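Local coordinates for extracellular solute-binding protein family 1 (Pseudothermotoga lettingae, PDB 5CI5) that binds alpha-D-tagatopyranose in its pocket and probably delivers such sugars to an ABC transporter as its extracellular solute-binding component, at residues S42-F47 against I53-Q58; A34-T39 against M329-E334; K227-L232 against T385-V390. One frame throughout, in Å; residues are numbered along the deposited sequence. Where two conformers were deposited one is given.

Interactions 1 and 2 lie on the same side of the chain's centre, their centres about 14 Å apart, and both draw on helix 37-51: interaction 2 uses its start, interaction 1 its middle. They touch where Val43 CG2 meets Trp331 CE3. Along the chain, interaction 1 closes locally, within the long span that interaction 2 bridges. Interaction 3, between helices 220-234 and 376-391, has its centre about 43 Å from that of interaction 1 and 36 Å from that of interaction 2, whose span it crosses. Interactions 1 and 2 build the region around helix 37-51 and the sheet it packs on; interaction 3 joins helices beyond the chain's centre, consistent with the two-lobed fold of solute-binding proteins.

Interaction 1. Residues S42-F47 against I53-Q58; sequences SVIKTF and ISVEVQ
Apolar packing of a helix on the strand that follows it joins Ile44 and Phe47 to Ile53, Val55 and Val57 within the beta-alpha-beta unit of strand 25-30, helix 37-51 and strand 55-60. The axes of helix 42-47 and strand 55-58 run nearly antiparallel, at 164°, and approach to 9.9 Å. Ile44 reaches across with its CG2 branch, which lies 3.8 Å from Val55 CB and also meets Val57 CG2 at 4.0 Å. One turn on, Phe47 has CG anti to the backbone N (chi1 172°), which carries its ring toward Ile53 and Val55. There Phe47 CD2 meets Val55 CG2 at 3.8 Å, and Phe47 CE2 lies 4.0 Å from Ile53 CB; both approaches are oblique to the ring. Tyr51 stacks on this ring and Tyr321 also meets it, so helix 312-322 shares the packing. Replacing Phe47 with an alanine would probably open a gap beside Ile53 and Val55 and leave Tyr51 without its stacking partner. Beside this patch Lys45 NZ, which also forms a salt bridge with Glu48, donates to a water 2.6 Å away, and the water donates to Val55 O at 2.6 Å.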
loop_
_atom_site.group_PDB
_atom_site.type_symbol
_atom_site.label_atom_id
_atom_site.label_comp_id
_atom_site.label_asym_id
_atom_site.label_seq_id
_atom_site.Cartn_x
_atom_site.Cartn_y
_atom_site.Cartn_z
ATOM N N SER A 42 20.385 -2.734 -11.446
ATOM C CA SER A 42 20.421 -3.554 -12.656
ATOM C C SER A 42 19.444 -3.073 -13.727
ATOM O O SER A 42 19.795 -2.922 -14.895
ATOM C CB SER A 42 20.115 -4.998 -12.299
ATOM O OG SER A 42 21.189 -5.526 -11.560
ATOM N N VAL A 43 18.199 -2.861 -13.327
ATOM C CA VAL A 43 17.186 -2.380 -14.253
ATOM C C VAL A 43 17.562 -1.045 -14.895
ATOM O O VAL A 43 17.373 -0.863 -16.099
ATOM C CB VAL A 43 15.827 -2.235 -13.524
ATOM C CG1 VAL A 43 14.814 -1.504 -14.379
ATOM C CG2 VAL A 43 15.296 -3.616 -13.144
ATOM N N ILE A 44 18.065 -0.106 -14.095
ATOM C CA ILE A 44 18.383 1.218 -14.590
ATOM C C ILE A 44 19.628 1.164 -15.485
ATOM O O ILE A 44 19.703 1.882 -16.477
ATOM C CB ILE A 44 18.571 2.239 -13.408
ATOM C CG1 ILE A 44 17.238 2.433 -12.649
ATOM C CG2 ILE A 44 19.109 3.579 -13.923
ATOM C CD1 ILE A 44 16.169 3.115 -13.408
ATOM N N LYS A 45 20.590 0.316 -15.146
ATOM C CA LYS A 45 21.791 0.222 -15.970
ATOM C C LYS A 45 21.425 -0.286 -17.361
ATOM O O LYS A 45 21.951 0.217 -18.354
ATOM C CB LYS A 45 22.839 -0.681 -15.334
ATOM C CG LYS A 45 23.558 -0.094 -14.103
ATOM C CD LYS A 45 24.134 1.317 -14.306
ATOM C CE LYS A 45 23.540 2.305 -13.303
ATOM N NZ LYS A 45 23.704 3.727 -13.694
ATOM N N THR A 46 20.497 -1.236 -17.433
ATOM C CA THR A 46 20.059 -1.765 -18.727
ATOM C C THR A 46 19.419 -0.637 -19.545
ATOM O O THR A 46 19.680 -0.491 -20.743
ATOM C CB THR A 46 19.105 -2.947 -18.526
ATOM O OG1 THR A 46 19.824 -4.029 -17.931
ATOM C CG2 THR A 46 18.496 -3.429 -19.833
ATOM N N PHE A 47 18.621 0.197 -18.886
ATOM C CA PHE A 47 18.032 1.330 -19.568
ATOM C C PHE A 47 19.106 2.237 -20.144
ATOM O O PHE A 47 19.020 2.655 -21.303
ATOM C CB PHE A 47 17.140 2.140 -18.623
ATOM C CG PHE A 47 16.645 3.423 -19.221
ATOM C CD1 PHE A 47 15.550 3.440 -20.054
ATOM C CD2 PHE A 47 17.303 4.612 -18.969
ATOM C CE1 PHE A 47 15.091 4.627 -20.622
ATOM C CE2 PHE A 47 16.866 5.808 -19.545
ATOM C CZ PHE A 47 15.753 5.817 -20.357
ATOM N N ILE A 53 21.242 7.293 -22.145
ATOM C CA ILE A 53 20.790 8.355 -21.268
ATOM C C ILE A 53 21.278 8.050 -19.862
ATOM O O ILE A 53 21.004 6.977 -19.345
ATOM C CB ILE A 53 19.258 8.468 -21.282
ATOM C CG1 ILE A 53 18.778 8.892 -22.666
ATOM C CG2 ILE A 53 18.764 9.461 -20.218
ATOM C CD1 ILE A 53 17.293 8.738 -22.876
ATOM N N SER A 54 22.010 8.979 -19.256
ATOM C CA SER A 54 22.484 8.811 -17.884
ATOM C C SER A 54 21.338 9.071 -16.896
ATOM O O SER A 54 20.561 10.014 -17.077
ATOM C CB SER A 54 23.661 9.751 -17.618
ATOM O OG SER A 54 24.156 9.620 -16.299
ATOM N N VAL A 55 21.216 8.230 -15.875
ATOM C CA VAL A 55 20.158 8.405 -14.886
ATOM C C VAL A 55 20.673 8.585 -13.481
ATOM O O VAL A 55 21.456 7.786 -12.966
ATOM C CB VAL A 55 19.188 7.212 -14.883
ATOM C CG1 VAL A 55 18.057 7.447 -13.893
ATOM C CG2 VAL A 55 18.625 7.004 -16.271
ATOM N N GLU A 56 20.201 9.645 -12.854
ATOM C CA GLU A 56 20.463 9.879 -11.447
ATOM C C GLU A 56 19.303 9.274 -10.684
ATOM O O GLU A 56 18.147 9.603 -10.946
ATOM C CB GLU A 56 20.588 11.376 -11.149
ATOM C CG GLU A 56 21.826 12.065 -11.728
ATOM C CD GLU A 56 23.000 12.141 -10.758
ATOM O OE1 GLU A 56 22.885 11.652 -9.610
ATOM O OE2 GLU A 56 24.043 12.704 -11.151
ATOM N N VAL A 57 19.610 8.370 -9.763
ATOM C CA VAL A 57 18.602 7.669 -8.985
ATOM C C VAL A 57 18.634 8.139 -7.520
ATOM O O VAL A 57 19.710 8.271 -6.911
ATOM C CB VAL A 57 18.803 6.142 -9.028
ATOM C CG1 VAL A 57 17.750 5.426 -8.148
ATOM C CG2 VAL A 57 18.773 5.608 -10.456
ATOM N N GLN A 58 17.471 8.418 -6.942
ATOM C CA GLN A 58 17.410 8.615 -5.497
ATOM C C GLN A 58 16.292 7.718 -4.936
ATOM O O GLN A 58 15.180 7.669 -5.480
ATOM C CB GLN A 58 17.189 10.088 -5.133
ATOM C CG GLN A 58 17.268 10.390 -3.633
ATOM C CD GLN A 58 17.388 11.882 -3.332
ATOM O OE1 GLN A 58 17.654 12.689 -4.226
ATOM N NE2 GLN A 58 17.199 12.251 -2.062
HETATM O O HOH W 1 22.022 5.258 -12.464
#

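Interaction 2. Residues A34-T39 against M329-E334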
loop_
_atom_site.group_PDB
_atom_site.type_symbol
_atom_site.label_atom_id
_atom_site.label_comp_id
_atom_site.label_asym_id
_atom_site.label_seq_id
_atom_site.Cartn_x
_atom_site.Cartn_y
_atom_site.Cartn_z
ATOM N N ALA A 34 11.714 0.491 -2.742
ATOM C CA ALA A 34 13.015 1.138 -2.871
ATOM C C ALA A 34 14.093 0.369 -2.105
ATOM O O ALA A 34 15.273 0.623 -2.298
ATOM C CB ALA A 34 12.940 2.595 -2.395
ATOM N N GLU A 35 13.704 -0.600 -1.272
ATOM C CA GLU A 35 14.703 -1.434 -0.595
ATOM C C GLU A 35 15.396 -2.414 -1.535
ATOM O O GLU A 35 16.453 -2.943 -1.184
ATOM C CB GLU A 35 14.066 -2.212 0.564
ATOM C CG GLU A 35 13.439 -1.293 1.583
ATOM C CD GLU A 35 12.941 -2.016 2.834
ATOM O OE1 GLU A 35 13.305 -3.191 3.059
ATOM O OE2 GLU A 35 12.190 -1.385 3.597
ATOM N N LEU A 36 14.800 -2.675 -2.703
ATOM C CA LEU A 36 15.337 -3.658 -3.632
ATOM C C LEU A 36 16.348 -2.953 -4.531
ATOM O O LEU A 36 16.208 -2.961 -5.745
ATOM C CB LEU A 36 14.223 -4.320 -4.447
ATOM C CG LEU A 36 13.109 -4.969 -3.624
ATOM C CD1 LEU A 36 12.021 -5.516 -4.507
ATOM C CD2 LEU A 36 13.677 -6.063 -2.719
ATOM N N ASP A 37 17.381 -2.374 -3.913
ATOM C CA ASP A 37 18.216 -1.379 -4.585
ATOM C C ASP A 37 19.145 -2.009 -5.627
ATOM O O ASP A 37 19.494 -1.368 -6.623
ATOM C CB ASP A 37 19.036 -0.566 -3.566
ATOM C CG ASP A 37 19.915 -1.427 -2.665
ATOM O OD1 ASP A 37 19.510 -2.541 -2.271
ATOM O OD2 ASP A 37 21.023 -0.962 -2.339
ATOM N N GLU A 38 19.502 -3.268 -5.420
ATOM C CA GLU A 38 20.344 -3.965 -6.383
ATOM C C GLU A 38 19.542 -4.276 -7.634
ATOM O O GLU A 38 20.056 -4.180 -8.752
ATOM C CB GLU A 38 20.911 -5.257 -5.794
ATOM C CG GLU A 38 21.773 -5.060 -4.561
ATOM C CD GLU A 38 22.018 -6.363 -3.813
ATOM O OE1 GLU A 38 22.386 -7.358 -4.472
ATOM O OE2 GLU A 38 21.830 -6.394 -2.575
ATOM N N THR A 39 18.276 -4.643 -7.449
ATOM C CA THR A 39 17.393 -4.892 -8.582
ATOM C C THR A 39 17.168 -3.602 -9.360
ATOM O O THR A 39 17.221 -3.581 -10.598
ATOM C CB THR A 39 16.051 -5.483 -8.122
ATOM O OG1 THR A 39 16.309 -6.684 -7.381
ATOM C CG2 THR A 39 15.166 -5.816 -9.314
HETATM N N MSE A 329 8.549 -8.880 -16.677
HETATM C CA MSE A 329 8.745 -10.326 -16.645
HETATM C C MSE A 329 10.007 -10.679 -15.854
HETATM O O MSE A 329 10.004 -11.578 -15.006
HETATM C CB MSE A 329 8.832 -10.905 -18.059
HETATM C CG MSE A 329 7.485 -11.165 -18.674
HETATM SE SE MSE A 329 6.522 -12.622 -17.777
HETATM C CE MSE A 329 7.156 -14.106 -18.860
ATOM N N LYS A 330 11.092 -9.970 -16.125
ATOM C CA LYS A 330 12.332 -10.222 -15.427
ATOM C C LYS A 330 12.224 -9.907 -13.945
ATOM O O LYS A 330 12.719 -10.661 -13.095
ATOM C CB LYS A 330 13.464 -9.419 -16.070
ATOM C CG LYS A 330 14.830 -9.686 -15.445
ATOM C CD LYS A 330 15.925 -9.049 -16.259
ATOM C CE LYS A 330 17.304 -9.334 -15.680
ATOM N NZ LYS A 330 18.378 -8.680 -16.497
ATOM N N TRP A 331 11.576 -8.804 -13.628
ATOM C CA TRP A 331 11.361 -8.433 -12.232
ATOM C C TRP A 331 10.615 -9.525 -11.464
ATOM O O TRP A 331 11.051 -9.953 -10.400
ATOM C CB TRP A 331 10.592 -7.110 -12.145
ATOM C CG TRP A 331 10.551 -6.609 -10.761
ATOM C CD1 TRP A 331 9.832 -7.131 -9.728
ATOM C CD2 TRP A 331 11.273 -5.500 -10.238
ATOM N NE1 TRP A 331 10.057 -6.406 -8.577
ATOM C CE2 TRP A 331 10.945 -5.403 -8.864
ATOM C CE3 TRP A 331 12.152 -4.569 -10.795
ATOM C CZ2 TRP A 331 11.464 -4.404 -8.043
ATOM C CZ3 TRP A 331 12.671 -3.580 -9.974
ATOM C CH2 TRP A 331 12.331 -3.516 -8.609
ATOM N N VAL A 332 9.496 -9.997 -12.000
ATOM C CA VAL A 332 8.732 -11.057 -11.344
ATOM C C VAL A 332 9.521 -12.350 -11.215
ATOM O O VAL A 332 9.450 -13.029 -10.179
ATOM C CB VAL A 332 7.429 -11.351 -12.106
ATOM C CG1 VAL A 332 6.857 -12.744 -11.726
ATOM C CG2 VAL A 332 6.462 -10.270 -11.810
ATOM N N GLU A 333 10.239 -12.708 -12.275
ATOM C CA GLU A 333 11.060 -13.922 -12.281
ATOM C C GLU A 333 12.030 -13.894 -11.123
ATOM O O GLU A 333 12.225 -14.893 -10.428
ATOM C CB GLU A 333 11.841 -14.071 -13.605
ATOM C CG GLU A 333 13.241 -14.753 -13.481
ATOM C CD GLU A 333 14.093 -14.699 -14.769
ATOM O OE1 GLU A 333 14.029 -13.702 -15.534
ATOM O OE2 GLU A 333 14.852 -15.666 -15.009
ATOM N N GLU A 334 12.669 -12.752 -10.939
ATOM C CA GLU A 334 13.717 -12.636 -9.948
ATOM C C GLU A 334 13.194 -12.432 -8.541
ATOM O O GLU A 334 13.726 -13.021 -7.599
ATOM C CB GLU A 334 14.652 -11.491 -10.313
ATOM C CG GLU A 334 15.444 -11.763 -11.571
ATOM C CD GLU A 334 16.393 -10.637 -11.921
ATOM O OE1 GLU A 334 16.309 -9.564 -11.276
ATOM O OE2 GLU A 334 17.219 -10.826 -12.844
HETATM O O HOH W 2 17.684 -8.371 -8.774
#
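Thr39 and Trp331 meet through matching first torsions: Thr39 holds CG2 anti to its backbone N (chi1 -57° for OG1), and Trp331 holds CG anti to its own (chi1 -171°), swinging the indole across to the threonine methyl. Thr39 CG2 comes over one face of the six-membered ring of Trp331, 3.6 Å from the centroid and 20° off the normal, a CH-pi contact. Thr39 CG2 comes closest to Trp331 CZ3, at 3.4 Å. Leu36 approaches the same ring obliquely, with CD1 3.7 Å from Trp331 CZ2. Leu36 is also the centre of an inverse gamma turn and the N-cap residue of helix 37-51, so the turn that starts the helix adds a methyl to the packing. The hydroxyl branch of Thr39 faces water instead: OG1 lies 2.6 Å from a water that donates to Glu334 OE1 at 3.1 Å, a polar bridge beside the apolar contact. Trp331 NE1 is bonded to Gly337 O, which fixes the turn of the indole, while Trp40, Trp328 and Trp134 also meet the ring. The arrangement is an aromatic cluster joining the start of helix 37-51 to helix 325-335, with the side chain of Leu36 about 10 Å from the bound alpha-D-tagatopyranose.

Interaction 3. Residues K227-L232 against T385-V390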
loop_
_atom_site.group_PDB
_atom_site.type_symbol
_atom_site.label_atom_id
_atom_site.label_comp_id
_atom_site.label_asym_id
_atom_site.label_seq_id
_atom_site.Cartn_x
_atom_site.Cartn_y
_atom_site.Cartn_z
ATOM N N LYS A 227 -13.202 0.292 17.514
ATOM C CA LYS A 227 -13.061 -0.391 18.803
ATOM C C LYS A 227 -12.313 -1.721 18.660
ATOM O O LYS A 227 -11.406 -1.996 19.439
ATOM C CB LYS A 227 -14.435 -0.621 19.436
ATOM C CG LYS A 227 -15.021 0.646 19.973
ATOM C CD LYS A 227 -16.285 0.426 20.803
ATOM C CE LYS A 227 -16.714 1.759 21.402
ATOM N NZ LYS A 227 -17.817 1.612 22.385
ATOM N N PHE A 228 -12.593 -2.507 17.627
ATOM C CA PHE A 228 -11.933 -3.801 17.510
ATOM C C PHE A 228 -10.478 -3.638 17.116
ATOM O O PHE A 228 -9.616 -4.262 17.710
ATOM C CB PHE A 228 -12.655 -4.703 16.507
ATOM C CG PHE A 228 -12.115 -6.107 16.449
ATOM C CD1 PHE A 228 -11.821 -6.813 17.611
ATOM C CD2 PHE A 228 -11.885 -6.717 15.238
ATOM C CE1 PHE A 228 -11.337 -8.124 17.546
ATOM C CE2 PHE A 228 -11.412 -8.026 15.171
ATOM C CZ PHE A 228 -11.126 -8.722 16.322
ATOM N N TYR A 229 -10.202 -2.756 16.157
ATOM C CA TYR A 229 -8.836 -2.512 15.711
ATOM C C TYR A 229 -7.971 -2.070 16.869
ATOM O O TYR A 229 -6.894 -2.600 17.091
ATOM C CB TYR A 229 -8.845 -1.464 14.606
ATOM C CG TYR A 229 -7.520 -1.213 13.914
ATOM C CD1 TYR A 229 -6.945 -2.169 13.100
ATOM C CD2 TYR A 229 -6.872 0.001 14.049
ATOM C CE1 TYR A 229 -5.739 -1.933 12.456
ATOM C CE2 TYR A 229 -5.666 0.252 13.397
ATOM C CZ TYR A 229 -5.113 -0.712 12.587
ATOM O OH TYR A 229 -3.898 -0.516 11.945
ATOM N N THR A 230 -8.454 -1.099 17.634
ATOM C CA THR A 230 -7.657 -0.625 18.769
ATOM C C THR A 230 -7.700 -1.589 19.975
ATOM O O THR A 230 -6.691 -1.701 20.676
ATOM C CB THR A 230 -8.088 0.772 19.226
ATOM O OG1 THR A 230 -9.481 0.800 19.584
ATOM C CG2 THR A 230 -7.809 1.795 18.117
ATOM N N ASP A 231 -8.817 -2.291 20.191
ATOM C CA ASP A 231 -8.884 -3.289 21.272
ATOM C C ASP A 231 -7.837 -4.400 21.112
ATOM O O ASP A 231 -7.331 -4.921 22.098
ATOM C CB ASP A 231 -10.263 -3.941 21.342
ATOM C CG ASP A 231 -11.290 -3.095 22.089
ATOM O OD1 ASP A 231 -10.915 -2.100 22.730
ATOM O OD2 ASP A 231 -12.486 -3.473 22.044
ATOM N N LEU A 232 -7.542 -4.791 19.876
ATOM C CA LEU A 232 -6.534 -5.807 19.630
ATOM C C LEU A 232 -5.212 -5.391 20.246
ATOM O O LEU A 232 -4.473 -6.207 20.795
ATOM C CB LEU A 232 -6.373 -6.065 18.128
ATOM C CG LEU A 232 -7.504 -6.890 17.531
ATOM C CD1 LEU A 232 -7.510 -6.745 16.021
ATOM C CD2 LEU A 232 -7.433 -8.359 17.913
ATOM N N THR A 385 -4.691 10.212 13.306
ATOM C CA THR A 385 -4.815 10.867 14.597
ATOM C C THR A 385 -5.916 10.219 15.455
ATOM O O THR A 385 -5.733 9.973 16.640
ATOM C CB THR A 385 -5.082 12.372 14.395
ATOM O OG1 THR A 385 -3.945 12.969 13.753
ATOM C CG2 THR A 385 -5.355 13.075 15.742
HETATM N N MSE A 386 -7.036 9.907 14.823
HETATM C CA MSE A 386 -8.150 9.223 15.464
HETATM C C MSE A 386 -7.664 7.942 16.157
HETATM O O MSE A 386 -7.881 7.731 17.373
HETATM C CB MSE A 386 -9.216 8.913 14.415
HETATM C CG MSE A 386 -10.422 8.218 14.956
HETATM SE SE MSE A 386 -11.581 7.638 13.542
HETATM C CE MSE A 386 -10.433 6.279 12.764
ATOM N N VAL A 387 -6.979 7.091 15.394
ATOM C CA VAL A 387 -6.515 5.824 15.932
ATOM C C VAL A 387 -5.515 6.065 17.056
ATOM O O VAL A 387 -5.601 5.427 18.127
ATOM C CB VAL A 387 -5.888 4.960 14.829
ATOM C CG1 VAL A 387 -5.210 3.716 15.412
ATOM C CG2 VAL A 387 -6.951 4.566 13.825
ATOM N N GLN A 388 -4.577 6.979 16.841
ATOM C CA GLN A 388 -3.543 7.210 17.847
ATOM C C GLN A 388 -4.116 7.705 19.158
ATOM O O GLN A 388 -3.681 7.264 20.226
ATOM C CB GLN A 388 -2.501 8.236 17.387
ATOM C CG GLN A 388 -1.488 7.731 16.466
ATOM C CD GLN A 388 -0.086 8.265 16.799
ATOM O OE1 GLN A 388 0.085 9.409 17.269
ATOM N NE2 GLN A 388 0.912 7.430 16.579
ATOM N N ARG A 389 -5.096 8.598 19.096
ATOM C CA ARG A 389 -5.623 9.226 20.304
ATOM C C ARG A 389 -6.355 8.179 21.134
ATOM O O ARG A 389 -6.353 8.236 22.355
ATOM C CB ARG A 389 -6.527 10.411 19.945
ATOM C CG ARG A 389 -5.757 11.616 19.370
ATOM C CD ARG A 389 -5.639 12.767 20.360
ATOM N NE ARG A 389 -6.607 13.817 20.099
ATOM C CZ ARG A 389 -6.989 14.717 21.000
ATOM N NH1 ARG A 389 -6.486 14.697 22.231
ATOM N NH2 ARG A 389 -7.875 15.637 20.668
ATOM N N VAL A 390 -6.967 7.206 20.472
ATOM C CA VAL A 390 -7.578 6.101 21.194
ATOM C C VAL A 390 -6.495 5.225 21.832
ATOM O O VAL A 390 -6.584 4.881 23.022
ATOM C CB VAL A 390 -8.486 5.259 20.270
ATOM C CG1 VAL A 390 -8.943 3.994 20.987
ATOM C CG2 VAL A 390 -9.647 6.093 19.823
#
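Tyr229 and Thr230 of helix 220-234 pack on Val387 and Val390 of helix 376-391, and the contact falls into three groups: a valine methyl at a ring edge, methyl packing around the threonine, and polar ends bonded elsewhere. The axes of segments 227-232 and 385-390 cross at -48°, 10.3 Å apart at closest approach. The CA atoms of Thr230 and Val387 are the nearest pair across the segments, 7.1 Å apart.

At the ring edge, Val387 CG1 lies near the plane of the Tyr229 ring, 4.0 Å from Tyr229 CE2. The two side chains meet at about a right angle. Tyr229 carries CG anti to the backbone N (chi1 -173°), which sends the ring out toward the other helix, where its rim rather than its face receives the methyl.

Around Thr230, Val390 CG1 does most of the touching: it lies 3.5 Å from Thr230 OG1 and 3.8 Å from both Thr230 CB and Thr230 CG2. These side chains, too, cross at about a right angle. Thr230 CG2 reaches Val387 CG1 as well, at a looser 4.2 Å, so the threonine meets both valines.

The polar ends find their partners outside the two segments. Tyr229 OH is bonded to Ser185 O. With chi1 58° Thr230 places OG1 between its backbone N and carbonyl carbon, and from there the hydroxyl bonds to Leu226 O, one turn back along its own helix. Lys234 NZ, further along that helix, bonds to Val390 O.

All four touching residues are buried, and both side-chain hydroxyls are satisfied by backbone carbonyls. No hydrogen bond passes between segments 227-232 and 385-390, which implies that these two segments meet by van der Waals packing alone.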